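Local coordinates for protein alcohol dehydrogenase (PDB 4CPD) that probably oxidises alcohols with NAD+ as a zinc-dependent medium-chain dehydrogenase, and binds NAD and zinc ions in the crystal, at residues D41-Y45 with H46-P50; L303-A307 with S308-Q312. All coordinates share one frame; numbering follows the deposited sequence.

Contact 1: D41-Y45 with H46-P50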
ATOM      1  N   ASP A  41       2.257  -6.974 -25.150  1.00 49.39           N
ATOM      2  CA  ASP A  41       2.053  -7.755 -26.338  1.00 49.07           C
ATOM      3  C   ASP A  41       3.204  -8.732 -26.502  1.00 50.60           C
ATOM      4  O   ASP A  41       3.060  -9.776 -27.139  1.00 53.11           O
ATOM      5  CB  ASP A  41       1.934  -6.869 -27.580  1.00 48.62           C
ATOM      6  CG  ASP A  41       0.665  -6.042 -27.614  1.00 48.57           C
ATOM      7  OD1 ASP A  41      -0.406  -6.484 -27.110  1.00 45.72           O
ATOM      8  OD2 ASP A  41       0.751  -4.935 -28.203  1.00 46.10           O
ATOM      9  N   LEU A  42       4.357  -8.406 -25.945  1.00 53.07           N
ATOM     10  CA  LEU A  42       5.470  -9.361 -25.992  1.00 55.22           C
ATOM     11  C   LEU A  42       5.231 -10.616 -25.160  1.00 50.88           C
ATOM     12  O   LEU A  42       5.748 -11.657 -25.520  1.00 51.35           O
ATOM     13  CB  LEU A  42       6.772  -8.702 -25.569  1.00 55.18           C
ATOM     14  CG  LEU A  42       7.252  -7.610 -26.521  1.00 56.75           C
ATOM     15  CD1 LEU A  42       8.507  -6.938 -25.964  1.00 55.46           C
ATOM     16  CD2 LEU A  42       7.497  -8.196 -27.914  1.00 53.30           C
ATOM     17  N   HIS A  43       4.454 -10.523 -24.079  1.00 47.63           N
ATOM     18  CA  HIS A  43       4.088 -11.714 -23.301  1.00 50.72           C
ATOM     19  C   HIS A  43       3.185 -12.648 -24.134  1.00 57.46           C
ATOM     20  O   HIS A  43       3.327 -13.890 -24.085  1.00 58.98           O
ATOM     21  CB  HIS A  43       3.442 -11.342 -21.969  1.00 51.44           C
ATOM     22  CG  HIS A  43       4.273 -10.410 -21.150  1.00 56.74           C
ATOM     23  ND1 HIS A  43       3.778  -9.244 -20.611  1.00 59.74           N
ATOM     24  CD2 HIS A  43       5.585 -10.452 -20.816  1.00 62.04           C
ATOM     25  CE1 HIS A  43       4.744  -8.619 -19.957  1.00 63.99           C
ATOM     26  NE2 HIS A  43       5.852  -9.327 -20.072  1.00 64.52           N
ATOM     27  N   LEU A  44       2.281 -12.068 -24.923  1.00 57.55           N
ATOM     28  CA  LEU A  44       1.551 -12.859 -25.900  1.00 57.17           C
ATOM     29  C   LEU A  44       2.546 -13.524 -26.828  1.00 57.72           C
ATOM     30  O   LEU A  44       2.572 -14.738 -26.924  1.00 62.98           O
ATOM     31  CB  LEU A  44       0.584 -12.018 -26.723  1.00 58.78           C
ATOM     32  CG  LEU A  44      -0.814 -12.028 -26.123  1.00 65.79           C
ATOM     33  CD1 LEU A  44      -0.882 -10.999 -25.029  1.00 71.68           C
ATOM     34  CD2 LEU A  44      -1.910 -11.736 -27.123  1.00 68.40           C
ATOM     35  N   TYR A  45       3.372 -12.711 -27.483  1.00 56.91           N
ATOM     36  CA  TYR A  45       4.300 -13.158 -28.522  1.00 53.97           C
ATOM     37  C   TYR A  45       5.090 -14.381 -28.051  1.00 57.37           C
ATOM     38  O   TYR A  45       5.242 -15.361 -28.796  1.00 57.87           O
ATOM     39  CB  TYR A  45       5.258 -12.021 -28.848  1.00 51.69           C
ATOM     40  CG  TYR A  45       6.045 -12.090 -30.151  1.00 48.79           C
ATOM     41  CD1 TYR A  45       5.418 -12.025 -31.389  1.00 49.28           C
ATOM     42  CD2 TYR A  45       7.421 -12.094 -30.135  1.00 50.96           C
ATOM     43  CE1 TYR A  45       6.144 -12.017 -32.565  1.00 46.53           C
ATOM     44  CE2 TYR A  45       8.155 -12.078 -31.299  1.00 50.16           C
ATOM     45  CZ  TYR A  45       7.513 -12.047 -32.507  1.00 49.08           C
ATOM     46  OH  TYR A  45       8.291 -12.043 -33.641  1.00 55.56           O
ATOM     47  N   HIS A  46       5.570 -14.320 -26.804  1.00 55.76           N
ATOM     48  CA  HIS A  46       6.363 -15.413 -26.209  1.00 58.09           C
ATOM     49  C   HIS A  46       5.576 -16.464 -25.421  1.00 55.51           C
ATOM     50  O   HIS A  46       6.108 -17.093 -24.492  1.00 48.04           O
ATOM     51  CB  HIS A  46       7.410 -14.856 -25.269  1.00 62.03           C
ATOM     52  CG  HIS A  46       8.405 -13.963 -25.928  1.00 70.85           C
ATOM     53  ND1 HIS A  46       8.747 -12.738 -25.399  1.00 74.72           N
ATOM     54  CD2 HIS A  46       9.147 -14.117 -27.053  1.00 70.53           C
ATOM     55  CE1 HIS A  46       9.654 -12.171 -26.173  1.00 75.28           C
ATOM     56  NE2 HIS A  46       9.912 -12.984 -27.184  1.00 70.16           N
ATOM     57  N   GLY A  47       4.312 -16.627 -25.780  1.00 56.98           N
ATOM     58  CA  GLY A  47       3.449 -17.668 -25.223  1.00 58.97           C
ATOM     59  C   GLY A  47       3.282 -17.695 -23.715  1.00 62.63           C
ATOM     60  O   GLY A  47       2.810 -18.691 -23.149  1.00 55.54           O
ATOM     61  N   LYS A  48       3.661 -16.585 -23.076  1.00 68.96           N
ATOM     62  CA  LYS A  48       3.507 -16.370 -21.625  1.00 69.16           C
ATOM     63  C   LYS A  48       2.015 -16.186 -21.284  1.00 66.36           C
ATOM     64  O   LYS A  48       1.607 -16.277 -20.130  1.00 69.16           O
ATOM     65  CB  LYS A  48       4.284 -15.100 -21.197  1.00 68.75           C
ATOM     66  CG  LYS A  48       5.335 -15.250 -20.097  1.00 74.76           C
ATOM     67  CD  LYS A  48       6.739 -15.441 -20.684  1.00 79.75           C
ATOM     68  CE  LYS A  48       7.813 -14.638 -19.962  1.00 81.55           C
ATOM     69  NZ  LYS A  48       7.700 -13.177 -20.253  1.00 79.38           N
ATOM     70  N   ILE A  49       1.215 -15.887 -22.302  1.00 67.18           N
ATOM     71  CA  ILE A  49      -0.219 -15.674 -22.152  1.00 64.42           C
ATOM     72  C   ILE A  49      -0.943 -16.476 -23.256  1.00 62.84           C
ATOM     73  O   ILE A  49      -0.524 -16.450 -24.435  1.00 63.81           O
ATOM     74  CB  ILE A  49      -0.575 -14.170 -22.308  1.00 69.77           C
ATOM     75  CG1 ILE A  49       0.192 -13.289 -21.290  1.00 69.59           C
ATOM     76  CG2 ILE A  49      -2.082 -13.965 -22.215  1.00 72.70           C
ATOM     77  CD1 ILE A  49      -0.354 -13.272 -19.877  1.00 66.40           C
ATOM     78  N   PRO A  50      -2.026 -17.197 -22.889  1.00 54.82           N
ATOM     79  CA  PRO A  50      -2.652 -18.071 -23.862  1.00 56.91           C
ATOM     80  C   PRO A  50      -3.505 -17.332 -24.892  1.00 62.01           C
ATOM     81  O   PRO A  50      -4.399 -16.543 -24.533  1.00 55.12           O
ATOM     82  CB  PRO A  50      -3.556 -18.974 -23.009  1.00 56.32           C
ATOM     83  CG  PRO A  50      -3.319 -18.612 -21.590  1.00 51.68           C
ATOM     84  CD  PRO A  50      -2.715 -17.261 -21.589  1.00 52.11           C
TER
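Leu44 and Ile49 meet where the CD1 methyl of Leu44 lies against the branch point of Ile49, CD1 to CB 4.2 Å. On the same side the CG1 arm of Ile49 reaches the CB of His43 at 3.8 Å. The tight part is buried Leu44, whose side chain also packs on Val51, Leu57 and Tyr111. Backbone bonds fold the chain back over the end of helix 39-45, in the GroES-like part of the enzyme. His46 N completes the last helical bond to Leu42 O (3.0 Å, 156° at the hydrogen). Gly47 has positive phi, and its N sits above the carbonyl plane of Leu44 and bonds to its O at 2.8 Å. The carbonyl of His43 receives weak bonds from Lys48 N and Ile49 N. Toward solvent, at Gly47 and Lys48, the fit slackens. The bent chain of Lys48 carries NZ to the edge of the His43 imidazole, 3.5 Å from CD2, and the same histidine, part of the NAD pocket, touches the cofactor. Tyr45 is buried against helix 326-334. Its chi1 of -163° places CG beside the carbonyl carbon and carries the ring toward the next residue, His46, its edge directed at the imidazole face in an offset edge-to-face pair, centroids 5.7 Å apart and planes at 66°. His46 NE2 is hydrogen-bonded to Asp334 OD2.

Contact 2: L303-A307 with S308-Q312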
ATOM      1  N   LEU A 303      -5.636  13.207 -20.537  1.00 34.54           N
ATOM      2  CA  LEU A 303      -6.033  13.941 -21.736  1.00 36.79           C
ATOM      3  C   LEU A 303      -5.903  15.485 -21.584  1.00 39.97           C
ATOM      4  O   LEU A 303      -5.379  16.168 -22.466  1.00 43.72           O
ATOM      5  CB  LEU A 303      -7.473  13.587 -22.138  1.00 33.87           C
ATOM      6  CG  LEU A 303      -7.666  12.174 -22.687  1.00 35.11           C
ATOM      7  CD1 LEU A 303      -9.128  11.831 -22.971  1.00 35.33           C
ATOM      8  CD2 LEU A 303      -6.858  11.977 -23.949  1.00 38.83           C
ATOM      9  N   ALA A 304      -6.386  16.043 -20.489  1.00 38.16           N
ATOM     10  CA  ALA A 304      -6.261  17.473 -20.297  1.00 36.58           C
ATOM     11  C   ALA A 304      -4.761  17.888 -20.327  1.00 37.35           C
ATOM     12  O   ALA A 304      -4.409  18.935 -20.848  1.00 33.51           O
ATOM     13  CB  ALA A 304      -6.953  17.902 -18.993  1.00 33.89           C
ATOM     14  N   LEU A 305      -3.888  17.055 -19.784  1.00 38.93           N
ATOM     15  CA  LEU A 305      -2.477  17.373 -19.763  1.00 41.98           C
ATOM     16  C   LEU A 305      -1.875  17.270 -21.179  1.00 44.01           C
ATOM     17  O   LEU A 305      -1.005  18.076 -21.575  1.00 42.87           O
ATOM     18  CB  LEU A 305      -1.714  16.460 -18.789  1.00 42.88           C
ATOM     19  CG  LEU A 305      -1.864  16.701 -17.291  1.00 41.91           C
ATOM     20  CD1 LEU A 305      -1.240  15.549 -16.545  1.00 44.07           C
ATOM     21  CD2 LEU A 305      -1.167  17.957 -16.845  1.00 47.18           C
ATOM     22  N   LEU A 306      -2.324  16.267 -21.927  1.00 41.60           N
ATOM     23  CA  LEU A 306      -1.824  16.055 -23.272  1.00 40.48           C
ATOM     24  C   LEU A 306      -2.270  17.219 -24.159  1.00 39.67           C
ATOM     25  O   LEU A 306      -1.475  17.837 -24.859  1.00 41.32           O
ATOM     26  CB  LEU A 306      -2.360  14.748 -23.814  1.00 38.94           C
ATOM     27  CG  LEU A 306      -1.777  13.490 -23.181  1.00 38.79           C
ATOM     28  CD1 LEU A 306      -2.524  12.269 -23.695  1.00 39.56           C
ATOM     29  CD2 LEU A 306      -0.307  13.346 -23.520  1.00 38.60           C
ATOM     30  N   ALA A 307      -3.546  17.538 -24.069  1.00 38.03           N
ATOM     31  CA  ALA A 307      -4.116  18.586 -24.890  1.00 40.52           C
ATOM     32  C   ALA A 307      -3.414  19.908 -24.651  1.00 42.88           C
ATOM     33  O   ALA A 307      -3.314  20.720 -25.553  1.00 51.02           O
ATOM     34  CB  ALA A 307      -5.627  18.720 -24.667  1.00 36.98           C
ATOM     35  N   SER A 308      -2.889  20.114 -23.457  1.00 41.92           N
ATOM     36  CA  SER A 308      -2.322  21.396 -23.131  1.00 40.52           C
ATOM     37  C   SER A 308      -0.833  21.402 -23.326  1.00 40.02           C
ATOM     38  O   SER A 308      -0.173  22.350 -22.944  1.00 40.46           O
ATOM     39  CB  SER A 308      -2.643  21.733 -21.685  1.00 41.78           C
ATOM     40  OG  SER A 308      -1.925  20.891 -20.799  1.00 41.62           O
ATOM     41  N   GLY A 309      -0.287  20.316 -23.853  1.00 38.99           N
ATOM     42  CA  GLY A 309       1.139  20.265 -24.140  1.00 38.05           C
ATOM     43  C   GLY A 309       2.074  19.966 -22.997  1.00 38.92           C
ATOM     44  O   GLY A 309       3.267  19.752 -23.227  1.00 45.63           O
ATOM     45  N   ARG A 310       1.558  19.858 -21.781  1.00 38.86           N
ATOM     46  CA  ARG A 310       2.407  19.555 -20.612  1.00 41.08           C
ATOM     47  C   ARG A 310       3.117  18.225 -20.717  1.00 39.72           C
ATOM     48  O   ARG A 310       4.199  18.051 -20.169  1.00 42.04           O
ATOM     49  CB  ARG A 310       1.612  19.594 -19.303  1.00 44.68           C
ATOM     50  CG  ARG A 310       0.769  20.863 -19.125  1.00 49.33           C
ATOM     51  CD  ARG A 310       1.585  22.123 -18.884  1.00 50.24           C
ATOM     52  NE  ARG A 310       1.907  22.208 -17.471  1.00 52.73           N
ATOM     53  CZ  ARG A 310       3.105  21.983 -16.941  1.00 56.30           C
ATOM     54  NH1 ARG A 310       4.166  21.696 -17.694  1.00 60.74           N
ATOM     55  NH2 ARG A 310       3.245  22.063 -15.631  1.00 55.05           N
ATOM     56  N   LEU A 311       2.523  17.290 -21.440  1.00 42.18           N
ATOM     57  CA  LEU A 311       3.148  16.001 -21.719  1.00 39.48           C
ATOM     58  C   LEU A 311       3.180  15.699 -23.208  1.00 42.90           C
ATOM     59  O   LEU A 311       2.214  15.938 -23.966  1.00 42.94           O
ATOM     60  CB  LEU A 311       2.384  14.902 -20.983  1.00 40.39           C
ATOM     61  CG  LEU A 311       2.450  14.951 -19.458  1.00 40.24           C
ATOM     62  CD1 LEU A 311       1.449  13.997 -18.838  1.00 42.90           C
ATOM     63  CD2 LEU A 311       3.853  14.619 -19.008  1.00 40.86           C
ATOM     64  N   GLN A 312       4.287  15.106 -23.620  1.00 49.10           N
ATOM     65  CA  GLN A 312       4.544  14.840 -25.029  1.00 52.70           C
ATOM     66  C   GLN A 312       5.051  13.429 -25.214  1.00 44.93           C
ATOM     67  O   GLN A 312       6.173  13.216 -25.640  1.00 45.13           O
ATOM     68  CB  GLN A 312       5.558  15.851 -25.545  1.00 57.99           C
ATOM     69  CG  GLN A 312       5.257  17.245 -25.038  1.00 64.37           C
ATOM     70  CD  GLN A 312       6.045  18.294 -25.768  1.00 69.37           C
ATOM     71  OE1 GLN A 312       7.243  18.123 -26.019  1.00 63.78           O
ATOM     72  NE2 GLN A 312       5.379  19.400 -26.113  1.00 75.94           N
TER
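Gly309 N bonds to Leu306 O at 2.9 Å, 160° at the hydrogen, with the donor well above the carbonyl plane. This bond belongs to a Schellman motif that closes helix 295-307: Gly309 takes positive phi and the chain turns back over the last helical turn. The remaining backbone bonds across the turn are weak. Leu305 O accepts the other closing bond, from Arg310 N at 3.1 Å. Ser308 N is shared between Ala304 O and Leu305 O. Its side chain turns to the same pair of acceptors, because chi1 of 70° sets OG between the backbone N and the carbonyl carbon and so swings it back over the helix end. OG then lies 3.2 Å from Ala304 O and 3.1 Å from Leu305 O, and its single proton could serve either. Beyond the turn, Gln312 N is taken up by Glu186 of helix 179-190, and Gln312 OE1 by Arg315. The apolar side of the turn is a leucine cluster. Leu311 meets Glu186 and Val190 of helix 179-190, and its CB touches Leu306 CD2 at 4.0 Å, while Leu306 packs on Leu142, Ala150 and Leu154. Arg310 crosses Leu305 with its CB and CG, its CB 4.1 Å from CD2, before the guanidinium leads away. On the other branch of Leu305, CD1 meets Leu311 CD1 at 3.9 Å.

In the fold
Contacts 1 and 2 are both places where a helix ends and the chain folds back over its last turn through a glycine at positive phi, yet they lie on opposite sides of the chain's centre. Their centres are 32 Å apart and their nearest atoms about 18 Å, so they do not touch. Contact 1 borders the active site: the side chain of His43 comes within about 3 Å of the bound NAD and about 8 Å of a zinc ion. Contact 2 is more remote, the side chain of Leu306 being about 11 Å from that of the zinc ligand Asp152, and it joins helix 295-307 to helix 179-190.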